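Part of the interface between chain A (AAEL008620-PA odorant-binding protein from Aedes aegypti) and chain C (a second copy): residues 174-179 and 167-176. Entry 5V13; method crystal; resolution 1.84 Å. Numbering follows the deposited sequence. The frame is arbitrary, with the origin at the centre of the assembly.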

ATOM      1  N   GLU A 174      13.126  -0.011  -9.804  1.00 12.60           N
ATOM      2  CA  GLU A 174      12.598   0.142 -11.164  1.00 14.70           C
ATOM      3  C   GLU A 174      11.476   1.172 -11.206  1.00 15.73           C
ATOM      4  O   GLU A 174      11.424   2.018 -12.108  1.00 16.56           O
ATOM      5  CB  GLU A 174      12.086  -1.199 -11.696  1.00 15.89           C
ATOM      6  CG  GLU A 174      13.145  -2.240 -12.068  1.00 16.91           C
ATOM      7  CD  GLU A 174      12.517  -3.570 -12.506  1.00 24.59           C
ATOM      8  OE1 GLU A 174      12.719  -3.998 -13.659  1.00 25.48           O
ATOM      9  OE2 GLU A 174      11.797  -4.182 -11.691  1.00 26.99           O
ATOM     10  N   LYS A 175      10.530   1.082 -10.266  1.00 19.07           N
ATOM     11  CA  LYS A 175       9.426   2.036 -10.254  1.00 18.52           C
ATOM     12  C   LYS A 175       9.918   3.441  -9.939  1.00 13.57           C
ATOM     13  O   LYS A 175       9.477   4.416 -10.563  1.00 19.06           O
ATOM     14  CB  LYS A 175       8.361   1.602  -9.244  1.00 18.53           C
ATOM     15  CG  LYS A 175       7.671   0.294  -9.617  1.00 19.87           C
ATOM     16  CD  LYS A 175       6.805  -0.245  -8.478  1.00 29.51           C
ATOM     17  CE  LYS A 175       5.674   0.716  -8.094  1.00 32.87           C
ATOM     18  NZ  LYS A 175       5.022   0.296  -6.814  1.00 35.30           N
ATOM     19  N   ARG A 176      10.834   3.560  -8.969  1.00 14.52           N
ATOM     20  CA  ARG A 176      11.300   4.873  -8.528  1.00 14.92           C
ATOM     21  C   ARG A 176      12.024   5.622  -9.641  1.00 16.85           C
ATOM     22  O   ARG A 176      11.893   6.851  -9.749  1.00 19.56           O
ATOM     23  CB  ARG A 176      12.211   4.711  -7.304  1.00 16.36           C
ATOM     24  CG  ARG A 176      12.797   6.019  -6.753  1.00 20.12           C
ATOM     25  CD  ARG A 176      13.518   5.748  -5.421  1.00 24.22           C
ATOM     26  NE  ARG A 176      14.058   6.965  -4.810  1.00 26.96           N
ATOM     27  CZ  ARG A 176      13.414   7.702  -3.906  1.00 37.26           C
ATOM     28  NH1 ARG A 176      12.194   7.359  -3.504  1.00 35.14           N
ATOM     29  NH2 ARG A 176      13.988   8.788  -3.405  1.00 39.98           N
ATOM     30  N   THR A 177      12.756   4.911 -10.499  1.00 16.23           N
ATOM     31  CA  THR A 177      13.509   5.548 -11.574  1.00 20.74           C
ATOM     32  C   THR A 177      12.859   5.396 -12.948  1.00 22.60           C
ATOM     33  O   THR A 177      13.453   5.823 -13.946  1.00 22.15           O
ATOM     34  CB  THR A 177      14.944   4.998 -11.602  1.00 24.47           C
ATOM     35  OG1 THR A 177      14.926   3.565 -11.718  1.00 21.97           O
ATOM     36  CG2 THR A 177      15.653   5.365 -10.319  1.00 23.66           C
ATOM     37  N   ASP A 178      11.655   4.826 -13.029  1.00 22.53           N
ATOM     38  CA  ASP A 178      10.951   4.632 -14.305  1.00 24.49           C
ATOM     39  C   ASP A 178      11.839   3.883 -15.303  1.00 24.85           C
ATOM     40  O   ASP A 178      12.040   4.304 -16.444  1.00 23.60           O
ATOM     41  CB  ASP A 178      10.476   5.976 -14.879  1.00 25.03           C
ATOM     42  CG  ASP A 178       9.440   5.826 -16.002  1.00 27.27           C
ATOM     43  OD1 ASP A 178       8.965   4.695 -16.247  1.00 28.17           O
ATOM     44  OD2 ASP A 178       9.102   6.854 -16.646  1.00 32.04           O
ATOM     45  N   PHE A 179      12.386   2.760 -14.850  1.00 20.49           N
ATOM     46  CA  PHE A 179      13.282   1.945 -15.658  1.00 20.90           C
ATOM     47  C   PHE A 179      12.871   0.489 -15.528  1.00 25.87           C
ATOM     48  O   PHE A 179      12.646   0.004 -14.416  1.00 23.52           O
ATOM     49  CB  PHE A 179      14.741   2.131 -15.229  1.00 21.75           C
ATOM     50  CG  PHE A 179      15.694   1.196 -15.910  1.00 24.59           C
ATOM     51  CD1 PHE A 179      15.942   1.310 -17.272  1.00 22.13           C
ATOM     52  CD2 PHE A 179      16.345   0.205 -15.189  1.00 23.78           C
ATOM     53  CE1 PHE A 179      16.818   0.444 -17.908  1.00 23.45           C
ATOM     54  CE2 PHE A 179      17.225  -0.663 -15.818  1.00 22.75           C
ATOM     55  CZ  PHE A 179      17.464  -0.544 -17.175  1.00 21.37           C
TER
ATOM     56  N   GLN C 167       4.043   7.054  -6.245  1.00 13.43           N
ATOM     57  CA  GLN C 167       3.831   6.268  -7.458  1.00 14.97           C
ATOM     58  C   GLN C 167       3.644   7.195  -8.656  1.00 12.93           C
ATOM     59  O   GLN C 167       2.993   8.237  -8.546  1.00 10.52           O
ATOM     60  CB  GLN C 167       2.604   5.363  -7.303  1.00 12.83           C
ATOM     61  CG  GLN C 167       2.373   4.400  -8.483  1.00 17.13           C
ATOM     62  CD  GLN C 167       1.129   3.541  -8.323  1.00 16.46           C
ATOM     63  OE1 GLN C 167       0.227   3.871  -7.548  1.00 14.09           O
ATOM     64  NE2 GLN C 167       1.062   2.447  -9.081  1.00 10.89           N
ATOM     65  N   MET C 168       4.222   6.815  -9.799  1.00 12.17           N
ATOM     66  CA  MET C 168       4.059   7.599 -11.021  1.00 13.27           C
ATOM     67  C   MET C 168       2.788   7.176 -11.751  1.00 15.52           C
ATOM     68  O   MET C 168       2.297   6.055 -11.593  1.00 13.23           O
ATOM     69  CB  MET C 168       5.270   7.447 -11.940  1.00 19.89           C
ATOM     70  CG  MET C 168       6.556   8.020 -11.343  1.00 20.13           C
ATOM     71  SD  MET C 168       7.949   7.921 -12.482  1.00 21.09           S
ATOM     72  CE  MET C 168       9.336   7.650 -11.392  1.00 21.22           C
ATOM     73  N   PHE C 169       2.244   8.098 -12.557  1.00 17.88           N
ATOM     74  CA  PHE C 169       0.960   7.812 -13.186  1.00 12.13           C
ATOM     75  C   PHE C 169       1.073   6.762 -14.285  1.00 13.04           C
ATOM     76  O   PHE C 169       0.149   5.960 -14.463  1.00 15.64           O
ATOM     77  CB  PHE C 169       0.292   9.084 -13.733  1.00 14.69           C
ATOM     78  CG  PHE C 169      -0.978   9.439 -12.999  1.00 14.56           C
ATOM     79  CD1 PHE C 169      -2.024   8.529 -12.924  1.00 14.58           C
ATOM     80  CD2 PHE C 169      -1.105  10.655 -12.345  1.00 14.13           C
ATOM     81  CE1 PHE C 169      -3.194   8.837 -12.214  1.00 14.39           C
ATOM     82  CE2 PHE C 169      -2.261  10.970 -11.638  1.00 16.49           C
ATOM     83  CZ  PHE C 169      -3.301  10.063 -11.573  1.00 15.42           C
ATOM     84  N   VAL C 170       2.173   6.735 -15.046  1.00 11.14           N
ATOM     85  CA  VAL C 170       2.259   5.704 -16.086  1.00 16.84           C
ATOM     86  C   VAL C 170       2.235   4.307 -15.461  1.00 18.20           C
ATOM     87  O   VAL C 170       1.505   3.422 -15.926  1.00 12.76           O
ATOM     88  CB  VAL C 170       3.489   5.919 -16.989  1.00 15.77           C
ATOM     89  CG1 VAL C 170       3.683   4.706 -17.897  1.00 16.76           C
ATOM     90  CG2 VAL C 170       3.291   7.166 -17.844  1.00 17.69           C
ATOM     91  N   ASP C 171       2.992   4.100 -14.373  1.00 12.98           N
ATOM     92  CA  ASP C 171       2.966   2.809 -13.669  1.00 16.45           C
ATOM     93  C   ASP C 171       1.559   2.448 -13.209  1.00 18.72           C
ATOM     94  O   ASP C 171       1.098   1.316 -13.403  1.00 18.75           O
ATOM     95  CB  ASP C 171       3.905   2.840 -12.460  1.00 13.10           C
ATOM     96  CG  ASP C 171       3.909   1.512 -11.672  1.00 24.10           C
ATOM     97  OD1 ASP C 171       4.569   0.548 -12.123  1.00 26.03           O
ATOM     98  OD2 ASP C 171       3.273   1.433 -10.591  1.00 26.06           O
ATOM     99  N   PHE C 172       0.887   3.385 -12.536  1.00 14.39           N
ATOM    100  CA  PHE C 172      -0.481   3.151 -12.089  1.00 14.12           C
ATOM    101  C   PHE C 172      -1.371   2.739 -13.251  1.00 18.34           C
ATOM    102  O   PHE C 172      -2.181   1.811 -13.133  1.00 15.63           O
ATOM    103  CB  PHE C 172      -1.018   4.420 -11.420  1.00 11.27           C
ATOM    104  CG  PHE C 172      -2.489   4.381 -11.136  1.00 11.27           C
ATOM    105  CD1 PHE C 172      -2.980   3.651 -10.061  1.00 17.72           C
ATOM    106  CD2 PHE C 172      -3.392   5.064 -11.950  1.00 14.79           C
ATOM    107  CE1 PHE C 172      -4.358   3.607  -9.806  1.00 19.74           C
ATOM    108  CE2 PHE C 172      -4.765   5.027 -11.693  1.00 13.95           C
ATOM    109  CZ  PHE C 172      -5.242   4.299 -10.625  1.00 17.12           C
ATOM    110  N   CYS C 173      -1.229   3.419 -14.383  1.00 11.18           N
ATOM    111  CA  CYS C 173      -2.101   3.167 -15.522  1.00 11.89           C
ATOM    112  C   CYS C 173      -1.762   1.863 -16.234  1.00 15.62           C
ATOM    113  O   CYS C 173      -2.671   1.189 -16.736  1.00 17.56           O
ATOM    114  CB  CYS C 173      -2.015   4.350 -16.483  1.00 16.67           C
ATOM    115  SG  CYS C 173      -2.850   5.838 -15.828  1.00 19.57           S
ATOM    116  N   GLU C 174      -0.474   1.486 -16.281  1.00 13.65           N
ATOM    117  CA  GLU C 174      -0.095   0.172 -16.807  1.00 16.84           C
ATOM    118  C   GLU C 174      -0.762  -0.951 -16.018  1.00 17.66           C
ATOM    119  O   GLU C 174      -1.312  -1.901 -16.597  1.00 16.88           O
ATOM    120  CB  GLU C 174       1.426   0.004 -16.773  1.00 14.32           C
ATOM    121  CG  GLU C 174       2.186   0.836 -17.801  1.00 14.92           C
ATOM    122  CD  GLU C 174       3.704   0.675 -17.670  1.00 22.45           C
ATOM    123  OE1 GLU C 174       4.242   0.942 -16.573  1.00 23.79           O
ATOM    124  OE2 GLU C 174       4.351   0.259 -18.651  1.00 22.73           O
ATOM    125  N   LYS C 175      -0.701  -0.873 -14.688  1.00 15.01           N
ATOM    126  CA  LYS C 175      -1.284  -1.921 -13.864  1.00 14.55           C
ATOM    127  C   LYS C 175      -2.800  -1.940 -14.000  1.00 20.09           C
ATOM    128  O   LYS C 175      -3.401  -3.013 -14.153  1.00 19.26           O
ATOM    129  CB  LYS C 175      -0.868  -1.730 -12.405  1.00 16.80           C
ATOM    130  CG  LYS C 175       0.614  -2.016 -12.169  1.00 18.77           C
ATOM    131  CD  LYS C 175       1.084  -1.431 -10.858  1.00 29.13           C
ATOM    132  CE  LYS C 175       2.531  -1.813 -10.533  1.00 40.64           C
ATOM    133  NZ  LYS C 175       3.116  -0.982  -9.420  1.00 33.92           N
ATOM    134  N   ARG C 176      -3.429  -0.760 -13.971  1.00 17.23           N
ATOM    135  CA  ARG C 176      -4.887  -0.700 -14.038  1.00 15.99           C
ATOM    136  C   ARG C 176      -5.421  -1.294 -15.335  1.00 20.20           C
ATOM    137  O   ARG C 176      -6.487  -1.925 -15.334  1.00 18.90           O
ATOM    138  CB  ARG C 176      -5.357   0.748 -13.874  1.00 18.52           C
ATOM    139  CG  ARG C 176      -6.885   0.931 -13.912  1.00 22.67           C
ATOM    140  CD  ARG C 176      -7.232   2.401 -13.707  1.00 26.65           C
ATOM    141  NE  ARG C 176      -8.669   2.642 -13.602  1.00 33.39           N
ATOM    142  CZ  ARG C 176      -9.369   2.525 -12.476  1.00 41.88           C
ATOM    143  NH1 ARG C 176      -8.774   2.158 -11.345  1.00 40.43           N
ATOM    144  NH2 ARG C 176     -10.674   2.770 -12.479  1.00 47.95           N
TER
HETATM  145  O   HOH W   1       6.199   2.673 -15.999  1.00 25.85           O

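The contact between these two stretches buries 259 Å², both sides summed, and no direct hydrogen bond or salt bridge crosses it; packing and one bridging water join the end of a chain A helix to the N-cap residue and first turns of a chain C helix. E174(A) makes no contact across the interface, but O of E174(A) accepts a hydrogen bond from N of F179(A) (3.0 Å) and so helps to close the helix.

K175(A) has the largest covered area on its side (74 Å²). Its CB leaves sideways, yet the long m, t, p, t side chain brings its end nearer to chain C, where CE lies 3.5 Å from OD2 of D171(C) and 3.3 Å from NZ of K175(C). The carboxylate is already engaged within its own chain: OD2 of D171(C) forms a salt bridge with NZ of K175(C) (2.7 Å), one helical turn on, and accepts a hydrogen bond from NE2 of Q167(C) (2.9 Å). NZ of K175(A) stays 4.3 Å from OD2 of D171(C), beyond a salt bridge, and 3.5 Å from NZ of K175(C). D171(C) lies near both ammonium groups and can partly temper the repulsion, and NZ of K175(A) is hydrogen-bonded elsewhere in the structure.

R176(A) directs its CB away and contributes mainly backbone. Its O lies 3.1 Å from CE of M168(C), while O of K175(A) lies 3.3 Å from the same methyl. M168(C), at the N-cap position, points toward chain A, and its unbranched side chain is long enough to reach these carbonyls at the helix end. M168(C) is buried, with 74 Å² covered by chain A, which suits an apolar side chain.

At D178(A) the chain leaves helical geometry with positive phi, in a Schellman motif. Its CB packs 4.0 Å from SD of M168(C), while water 1 donates to OD1 of D178(A) weakly (3.4 Å) and to OE1 of E174(C) (2.7 Å), so that the water lies between two acidic side chains and donates to both.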